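Local atomic coordinates of uncharacterized protein (Bacteroides thetaiotaomicron, PDB entry 3KZT), a protein that is of unknown function, a DUF3828-domain protein that packs a long helix against one face of an antiparallel beta sheet and is probably a lipoprotein in its natural form. Residues 29-34 and 123-128; 36-41 and 80-85; 95-100 and 105-110. All coordinates share one frame; numbering follows the deposited sequence.

Contact 1 of 3, residues 29-34 and 123-128. With SO4 (sulfate ion), chain E.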
# COMPACT_ATOMS: atom_id res chain seq x y z
N GLY A 29 13.61 4.48 1.40
CA GLY A 29 12.78 3.45 2.07
C GLY A 29 11.71 4.02 3.00
O GLY A 29 10.57 3.58 2.98
N MSE A 30 12.09 5.00 3.80
CA MSE A 30 11.13 5.71 4.70
C MSE A 30 10.06 6.48 3.90
O MSE A 30 8.88 6.41 4.23
CB MSE A 30 11.86 6.68 5.63
CG MSE A 30 10.92 7.52 6.54
SE MSE A 30 10.19 9.14 5.72
CE MSE A 30 11.89 10.07 5.44
N ILE A 31 10.50 7.23 2.88
CA ILE A 31 9.61 8.01 2.00
C ILE A 31 8.60 7.08 1.30
O ILE A 31 7.41 7.36 1.30
CB ILE A 31 10.41 8.86 0.95
CG1 ILE A 31 11.25 9.95 1.66
CG2 ILE A 31 9.43 9.58 -0.03
CD1 ILE A 31 12.34 10.60 0.77
N GLU A 32 9.09 5.97 0.74
CA GLU A 32 8.23 4.90 0.16
C GLU A 32 7.19 4.37 1.14
O GLU A 32 6.03 4.19 0.76
CB GLU A 32 9.08 3.74 -0.32
CG GLU A 32 9.85 4.03 -1.61
CD GLU A 32 10.84 2.94 -1.98
OE1 GLU A 32 11.08 2.02 -1.16
OE2 GLU A 32 11.39 3.00 -3.10
N ASP A 33 7.62 4.10 2.38
CA ASP A 33 6.71 3.60 3.46
C ASP A 33 5.65 4.60 3.81
O ASP A 33 4.50 4.22 4.03
CB ASP A 33 7.47 3.28 4.76
CG ASP A 33 8.43 2.11 4.63
OD1 ASP A 33 8.42 1.38 3.62
OD2 ASP A 33 9.23 1.93 5.57
N PHE A 34 6.04 5.88 3.91
CA PHE A 34 5.07 6.96 4.16
C PHE A 34 3.98 7.01 3.08
O PHE A 34 2.79 6.99 3.40
CB PHE A 34 5.74 8.34 4.28
CG PHE A 34 4.77 9.47 4.25
CD1 PHE A 34 3.75 9.54 5.20
CD2 PHE A 34 4.83 10.45 3.25
CE1 PHE A 34 2.81 10.57 5.16
CE2 PHE A 34 3.89 11.49 3.21
CZ PHE A 34 2.88 11.55 4.17
N ILE A 123 6.75 15.53 -6.56
CA ILE A 123 6.86 16.32 -5.32
C ILE A 123 8.31 16.26 -4.76
O ILE A 123 8.77 15.16 -4.37
CB ILE A 123 5.88 15.77 -4.18
CG1 ILE A 123 4.43 15.66 -4.69
CG2 ILE A 123 5.94 16.68 -2.94
CD1 ILE A 123 4.04 14.26 -5.17
N PRO A 124 9.03 17.42 -4.72
CA PRO A 124 10.30 17.40 -3.99
C PRO A 124 10.00 17.34 -2.48
O PRO A 124 9.13 18.11 -2.01
CB PRO A 124 10.95 18.74 -4.36
CG PRO A 124 10.11 19.31 -5.48
CD PRO A 124 8.78 18.75 -5.32
N VAL A 125 10.66 16.42 -1.76
CA VAL A 125 10.51 16.28 -0.30
C VAL A 125 11.90 16.25 0.35
O VAL A 125 12.84 15.66 -0.21
CB VAL A 125 9.66 15.03 0.10
CG1 VAL A 125 8.33 15.03 -0.65
CG2 VAL A 125 10.42 13.72 -0.12
N ARG A 126 12.03 16.92 1.52
CA ARG A 126 13.28 17.00 2.27
C ARG A 126 13.19 16.12 3.52
O ARG A 126 12.15 16.11 4.19
CB ARG A 126 13.58 18.44 2.65
CG ARG A 126 15.06 18.68 2.90
CD ARG A 126 15.34 20.11 3.32
NE ARG A 126 15.11 20.37 4.74
CZ ARG A 126 15.22 21.58 5.32
NH1 ARG A 126 15.54 22.69 4.61
NH2 ARG A 126 14.99 21.69 6.64
N VAL A 127 14.30 15.43 3.84
CA VAL A 127 14.37 14.44 4.93
C VAL A 127 15.34 14.88 6.03
O VAL A 127 16.42 15.37 5.72
CB VAL A 127 14.84 13.04 4.38
CG1 VAL A 127 15.12 12.05 5.54
CG2 VAL A 127 13.80 12.47 3.44
N VAL A 128 14.95 14.70 7.30
CA VAL A 128 15.83 14.95 8.46
C VAL A 128 15.98 13.62 9.22
O VAL A 128 15.05 12.79 9.19
CB VAL A 128 15.25 16.07 9.42
CG1 VAL A 128 13.90 15.63 10.05
CG2 VAL A 128 16.25 16.43 10.51
S SO4 E . 18.05 23.34 1.71
O1 SO4 E . 18.69 23.57 3.01
O2 SO4 E . 18.54 22.08 1.14
O3 SO4 E . 18.38 24.45 0.81
O4 SO4 E . 16.60 23.28 1.89

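Contact 2 of 3, residues 36-41 and 80-85. With SO4 (sulfate ion), chain F.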
# COMPACT_ATOMS: atom_id res chain seq x y z
N GLU A 36 3.07 4.79 0.69
CA GLU A 36 2.24 3.56 0.63
C GLU A 36 1.23 3.49 1.78
O GLU A 36 0.06 3.15 1.56
CB GLU A 36 3.11 2.31 0.56
CG GLU A 36 3.75 2.16 -0.81
CD GLU A 36 4.89 1.16 -0.85
OE1 GLU A 36 5.02 0.31 0.07
OE2 GLU A 36 5.66 1.22 -1.83
N ALA A 37 1.68 3.83 3.00
CA ALA A 37 0.80 3.88 4.20
C ALA A 37 -0.27 4.97 4.07
O ALA A 37 -1.45 4.72 4.31
CB ALA A 37 1.63 4.11 5.45
N TYR A 38 0.17 6.17 3.67
CA TYR A 38 -0.73 7.32 3.47
C TYR A 38 -1.77 7.06 2.37
O TYR A 38 -2.95 7.34 2.56
CB TYR A 38 0.09 8.58 3.15
CG TYR A 38 -0.71 9.86 3.18
CD1 TYR A 38 -1.24 10.33 4.38
CD2 TYR A 38 -0.90 10.62 2.02
CE1 TYR A 38 -1.97 11.51 4.43
CE2 TYR A 38 -1.64 11.81 2.06
CZ TYR A 38 -2.16 12.25 3.27
OH TYR A 38 -2.88 13.40 3.34
N ALA A 39 -1.33 6.50 1.24
CA ALA A 39 -2.24 6.13 0.10
C ALA A 39 -3.35 5.17 0.49
O ALA A 39 -4.46 5.31 0.00
CB ALA A 39 -1.47 5.54 -1.00
N ALA A 40 -3.03 4.20 1.35
CA ALA A 40 -4.03 3.24 1.86
C ALA A 40 -5.16 3.91 2.67
O ALA A 40 -6.28 3.41 2.67
CB ALA A 40 -3.35 2.13 2.69
N SER A 41 -4.87 5.03 3.34
CA SER A 41 -5.90 5.80 4.09
C SER A 41 -7.02 6.36 3.19
O SER A 41 -8.13 6.58 3.67
CB SER A 41 -5.27 6.93 4.91
OG SER A 41 -4.89 8.03 4.10
N PRO A 80 -1.53 18.66 -0.62
CA PRO A 80 -0.16 18.92 -1.12
C PRO A 80 0.83 17.70 -1.10
O PRO A 80 1.82 17.71 -1.86
CB PRO A 80 0.34 20.02 -0.17
CG PRO A 80 -0.42 19.80 1.06
CD PRO A 80 -1.78 19.41 0.63
N ILE A 81 0.54 16.68 -0.26
CA ILE A 81 1.37 15.47 -0.18
C ILE A 81 1.31 14.69 -1.51
O ILE A 81 2.34 14.26 -2.02
CB ILE A 81 0.94 14.54 1.00
CG1 ILE A 81 1.18 15.23 2.36
CG2 ILE A 81 1.75 13.21 0.97
CD1 ILE A 81 0.57 14.48 3.53
N ILE A 82 0.10 14.53 -2.06
CA ILE A 82 -0.14 13.83 -3.38
C ILE A 82 -0.41 14.78 -4.59
O ILE A 82 -0.47 14.31 -5.74
CB ILE A 82 -1.31 12.76 -3.29
CG1 ILE A 82 -2.65 13.37 -2.83
CG2 ILE A 82 -0.92 11.64 -2.34
CD1 ILE A 82 -3.84 12.45 -2.97
N ARG A 83 -0.54 16.10 -4.33
CA ARG A 83 -0.91 17.11 -5.36
C ARG A 83 -2.18 16.67 -6.11
O ARG A 83 -2.21 16.62 -7.35
CB ARG A 83 0.26 17.40 -6.31
CG ARG A 83 1.41 18.04 -5.62
CD ARG A 83 2.51 18.35 -6.58
NE ARG A 83 3.59 19.09 -5.93
CZ ARG A 83 4.66 19.62 -6.55
NH1 ARG A 83 4.84 19.50 -7.88
NH2 ARG A 83 5.57 20.29 -5.83
N ALA A 84 -3.20 16.33 -5.33
CA ALA A 84 -4.46 15.82 -5.84
C ALA A 84 -5.49 15.86 -4.72
O ALA A 84 -5.12 16.03 -3.56
CB ALA A 84 -4.29 14.42 -6.35
N GLN A 85 -6.76 15.72 -5.08
CA GLN A 85 -7.85 15.63 -4.09
C GLN A 85 -8.00 14.20 -3.56
O GLN A 85 -8.34 14.00 -2.39
CB GLN A 85 -9.18 16.04 -4.71
CG GLN A 85 -9.25 17.50 -5.14
CD GLN A 85 -10.65 17.92 -5.60
OE1 GLN A 85 -11.64 17.24 -5.34
NE2 GLN A 85 -10.73 19.06 -6.28
S SO4 F . 7.99 21.78 -7.62
O1 SO4 F . 7.87 21.92 -6.17
O2 SO4 F . 7.54 20.46 -8.04
O3 SO4 F . 9.40 21.94 -8.00
O4 SO4 F . 7.18 22.80 -8.28

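Contact 3 of 3, residues 95-100 and 105-110. With EDO (1,2-ethanediol), chain C.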
# COMPACT_ATOMS: atom_id res chain seq x y z
N LEU A 95 4.59 4.48 -8.02
CA LEU A 95 5.42 5.25 -7.10
C LEU A 95 6.91 4.94 -7.32
O LEU A 95 7.30 3.78 -7.44
CB LEU A 95 5.06 4.95 -5.63
CG LEU A 95 5.83 5.72 -4.53
CD1 LEU A 95 5.53 7.19 -4.63
CD2 LEU A 95 5.48 5.17 -3.15
N SER A 96 7.71 6.00 -7.37
CA SER A 96 9.15 5.92 -7.60
C SER A 96 9.76 7.11 -6.86
O SER A 96 9.38 8.24 -7.12
CB SER A 96 9.44 6.02 -9.09
OG SER A 96 10.82 5.98 -9.37
N VAL A 97 10.68 6.83 -5.92
CA VAL A 97 11.38 7.87 -5.16
C VAL A 97 12.85 7.84 -5.54
O VAL A 97 13.41 6.76 -5.76
CB VAL A 97 11.23 7.69 -3.65
CG1 VAL A 97 11.82 8.91 -2.90
CG2 VAL A 97 9.77 7.49 -3.27
N LYS A 98 13.48 9.02 -5.64
CA LYS A 98 14.90 9.12 -5.92
C LYS A 98 15.51 10.35 -5.29
O LYS A 98 14.81 11.33 -5.00
CB LYS A 98 15.18 9.10 -7.44
CG LYS A 98 14.94 10.42 -8.22
CD LYS A 98 15.27 10.22 -9.70
CE LYS A 98 15.40 11.54 -10.44
NZ LYS A 98 15.73 11.30 -11.87
N HIS A 99 16.83 10.30 -5.10
CA HIS A 99 17.58 11.40 -4.51
C HIS A 99 17.80 12.51 -5.54
O HIS A 99 18.07 12.22 -6.71
CB HIS A 99 18.92 10.89 -4.01
CG HIS A 99 19.77 11.94 -3.37
ND1 HIS A 99 20.99 12.30 -3.88
CD2 HIS A 99 19.57 12.71 -2.28
CE1 HIS A 99 21.52 13.25 -3.11
NE2 HIS A 99 20.67 13.51 -2.14
N LEU A 100 17.67 13.77 -5.10
CA LEU A 100 17.94 14.94 -5.93
C LEU A 100 19.34 15.46 -5.58
O LEU A 100 20.30 15.21 -6.32
CB LEU A 100 16.84 16.03 -5.74
CG LEU A 100 15.43 15.73 -6.27
CD1 LEU A 100 14.49 16.88 -5.88
CD2 LEU A 100 15.43 15.52 -7.78
N TYR A 105 14.74 14.83 -1.97
CA TYR A 105 14.37 13.63 -2.73
C TYR A 105 13.15 14.03 -3.55
O TYR A 105 12.50 15.02 -3.23
CB TYR A 105 14.06 12.46 -1.76
CG TYR A 105 15.28 12.04 -0.96
CD1 TYR A 105 15.67 12.76 0.17
CD2 TYR A 105 16.06 10.95 -1.35
CE1 TYR A 105 16.81 12.40 0.89
CE2 TYR A 105 17.20 10.58 -0.63
CZ TYR A 105 17.56 11.30 0.48
OH TYR A 105 18.68 10.97 1.18
N GLU A 106 12.87 13.28 -4.60
CA GLU A 106 11.73 13.54 -5.49
C GLU A 106 10.81 12.32 -5.46
O GLU A 106 11.28 11.22 -5.71
CB GLU A 106 12.24 13.79 -6.92
CG GLU A 106 11.15 14.03 -7.97
CD GLU A 106 11.72 14.34 -9.33
OE1 GLU A 106 12.03 15.53 -9.59
OE2 GLU A 106 11.82 13.41 -10.15
N VAL A 107 9.53 12.54 -5.15
CA VAL A 107 8.50 11.48 -5.14
C VAL A 107 7.73 11.58 -6.45
O VAL A 107 7.01 12.57 -6.67
CB VAL A 107 7.53 11.64 -3.95
CG1 VAL A 107 6.37 10.63 -4.07
CG2 VAL A 107 8.28 11.45 -2.63
N ASN A 108 7.89 10.57 -7.32
CA ASN A 108 7.24 10.51 -8.64
C ASN A 108 6.16 9.45 -8.68
O ASN A 108 6.36 8.35 -8.17
CB ASN A 108 8.27 10.19 -9.72
CG ASN A 108 9.32 11.26 -9.85
OD1 ASN A 108 9.03 12.37 -10.24
ND2 ASN A 108 10.58 10.92 -9.49
N TYR A 109 4.99 9.80 -9.25
CA TYR A 109 3.90 8.84 -9.50
C TYR A 109 2.95 9.42 -10.58
O TYR A 109 2.84 10.64 -10.71
CB TYR A 109 3.12 8.47 -8.21
CG TYR A 109 1.98 9.42 -7.82
CD1 TYR A 109 2.21 10.54 -7.05
CD2 TYR A 109 0.64 9.15 -8.23
CE1 TYR A 109 1.15 11.41 -6.70
CE2 TYR A 109 -0.39 10.00 -7.89
CZ TYR A 109 -0.14 11.12 -7.12
OH TYR A 109 -1.18 11.94 -6.79
N THR A 110 2.29 8.54 -11.32
CA THR A 110 1.36 8.93 -12.36
C THR A 110 -0.07 8.87 -11.79
O THR A 110 -0.53 7.80 -11.36
CB THR A 110 1.48 7.99 -13.56
OG1 THR A 110 2.84 7.98 -14.00
CG2 THR A 110 0.58 8.43 -14.70
C1 EDO C . 19.41 12.09 5.64
O1 EDO C . 20.23 13.16 6.11
C2 EDO C . 18.57 12.56 4.45
O2 EDO C . 19.39 12.71 3.28

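Contact 1 of 3, residues 29-34 and 123-128
Ile31 of helix 13-41 points its CD1 methyl at two valines of strand 119-130, part of the packing of the long N-terminal helix on one face of the antiparallel sheet. The short segments run at 119° to each other with their axes 10.6 Å apart, so side chains alone bridge the gap.

The apolar contacts gather on methyl groups. Ile31 CD1 lies 3.6 Å from Val127 CG2, the two side chains meeting at a slant, and 3.8 Å from Val125 CG2, which it meets tip to tip. Val125 holds CG2 between its backbone N and carbonyl carbon (chi1 -52°), which turns this methyl to the helix. Beside them the selenomethionine Met30 leaves the helix with CG anti to the backbone N and bends twice further out; its CE ends 3.7 Å from Val127 CG2 and almost as near Val127 CG1. All four residues are buried, and Ile31 also touches Tyr105 and Val107 on strand 104-111.

The polar interactions lie on the other face, where Arg126 points away from the helix. Its NH2 makes a salt bridge to Asp137 of strand 133-139, and a sulfate, probably from the crystallisation liquor, sits at the guanidinium edge, held also by Trp104 NE1. A leucine in place of Arg126 would probably leave the Asp137 carboxylate without its charged mate and the sulfate held less firmly. Arg126 NH1 donates to sulfate O4 over 3.0 Å, in the guanidinium plane, with an N-H...O angle of 151°.

Contact 2 of 3, residues 36-41 and 80-85
Tyr38 swings its ring off helix 13-41 toward Ile81 with CG anti to the backbone N (chi1 -169°), while Ile81 keeps CG1 beside its own backbone N (chi1 -65°) and runs on extended to CD1. These torsions lay the isoleucine over one face of the ring. CD1 sits above the phenol end, 3.5 Å from Tyr38 CZ; measured to the ring centroid it is 4.0 Å away and 29° off the normal, a CH-pi contact displaced toward the hydroxyl. The CG2 branch lies on the same side, out beyond the CD2-CE2 rim, 3.8 Å from Tyr38 CE2. Ile81 is modelled in two conformers; these contacts belong to one. Ile82 comes in differently, its CG2 near the ring plane at the edge and a loose 4.5 Å from Tyr38 CE2.

The contact packs the C-terminal part of the long helix against the irregular connection between helix 63-75 and strand 96-101. Within that connection Arg83 and Ala84 both face Asp79, forming a G1 beta bulge, with Arg83 at positive phi. Asp79 also accepts the hydrogen bond of Tyr38 OH through OD2, while its OD1 takes the backbone N of Ile81, so one carboxylate holds the phenol end and that N together. Phe34 and Phe42 add aromatic contacts to the Tyr38 ring.

Back on the helix, Ser41 OG donates to Tyr38 O at 2.6 Å. Arg83, extended from CG to NE, reaches a sulfate probably from the crystallisation liquor: NH1 binds O2 at 2.9 Å, and NH2 binds O1 at 2.8 Å while sharing O2 through a weak bond.

Contact 3 of 3, residues 95-100 and 105-110
Leu95 and Val107 meet through methyls on the helix-facing side of this beta hairpin, Leu95 CD1 lying 3.6 Å from Val107 CG1. Val97 is paired with Val107 there, its CG2 a looser 4.3 Å from Val107 CG2. At the turn end His99 lies across Tyr105 in an edge-to-face stack, planes at 60°: His99 CD2 stands over the tyrosine face, displaced toward the rim, 3.6 Å from Tyr105 CE2. His99 NE2 is bound by Asp102 O in the turn, and Tyr105 OH donates to an ethanediol.

The backbones pair antiparallel, with two hydrogen bonds each at Ser96-Asn108 and Lys98-Glu106; Glu106 N to Lys98 O is 2.8 Å and nearly straight, at 167°. On the face away from the helix Glu106 extends alongside Lys98, whose NZ stays 4.8 Å from Glu106 OE2, too far for a salt bridge. That oxygen instead takes Asn108 ND2 at 2.9 Å on its anti lone pair, while Leu100 CD2 packs on Glu106 CB.

Strand 96-101 borders the sheet within this chain. Strand 104-111 pairs on its other side with strand 119-130, and helix 13-41 lies over the Val107 face, Ala27 against Tyr105 and Glu24 against His99.

Of the three, contact 1 closes the widest loop, and contacts 2 and 3 are nested inside it in series. Contacts 1 and 2 share helix 13-41, with centres about 12 Å apart, and Phe34 CE2 packs on Ile81 CG2 where they meet. Contacts 1 and 3, about 9 Å apart between centres, share the antiparallel sheet: strands 104-111 and 119-130 are neighbours, and the probable backbone bonds Val125 O to Tyr105 N and Ile123 O to Val107 N tie them together. Contacts 2 and 3 lie farther apart, about 14 Å between centres, yet Tyr109 OH reaches Ile82 O in a hydrogen bond. One helix thus joins the sheet and the 80-85 connection into a continuous core.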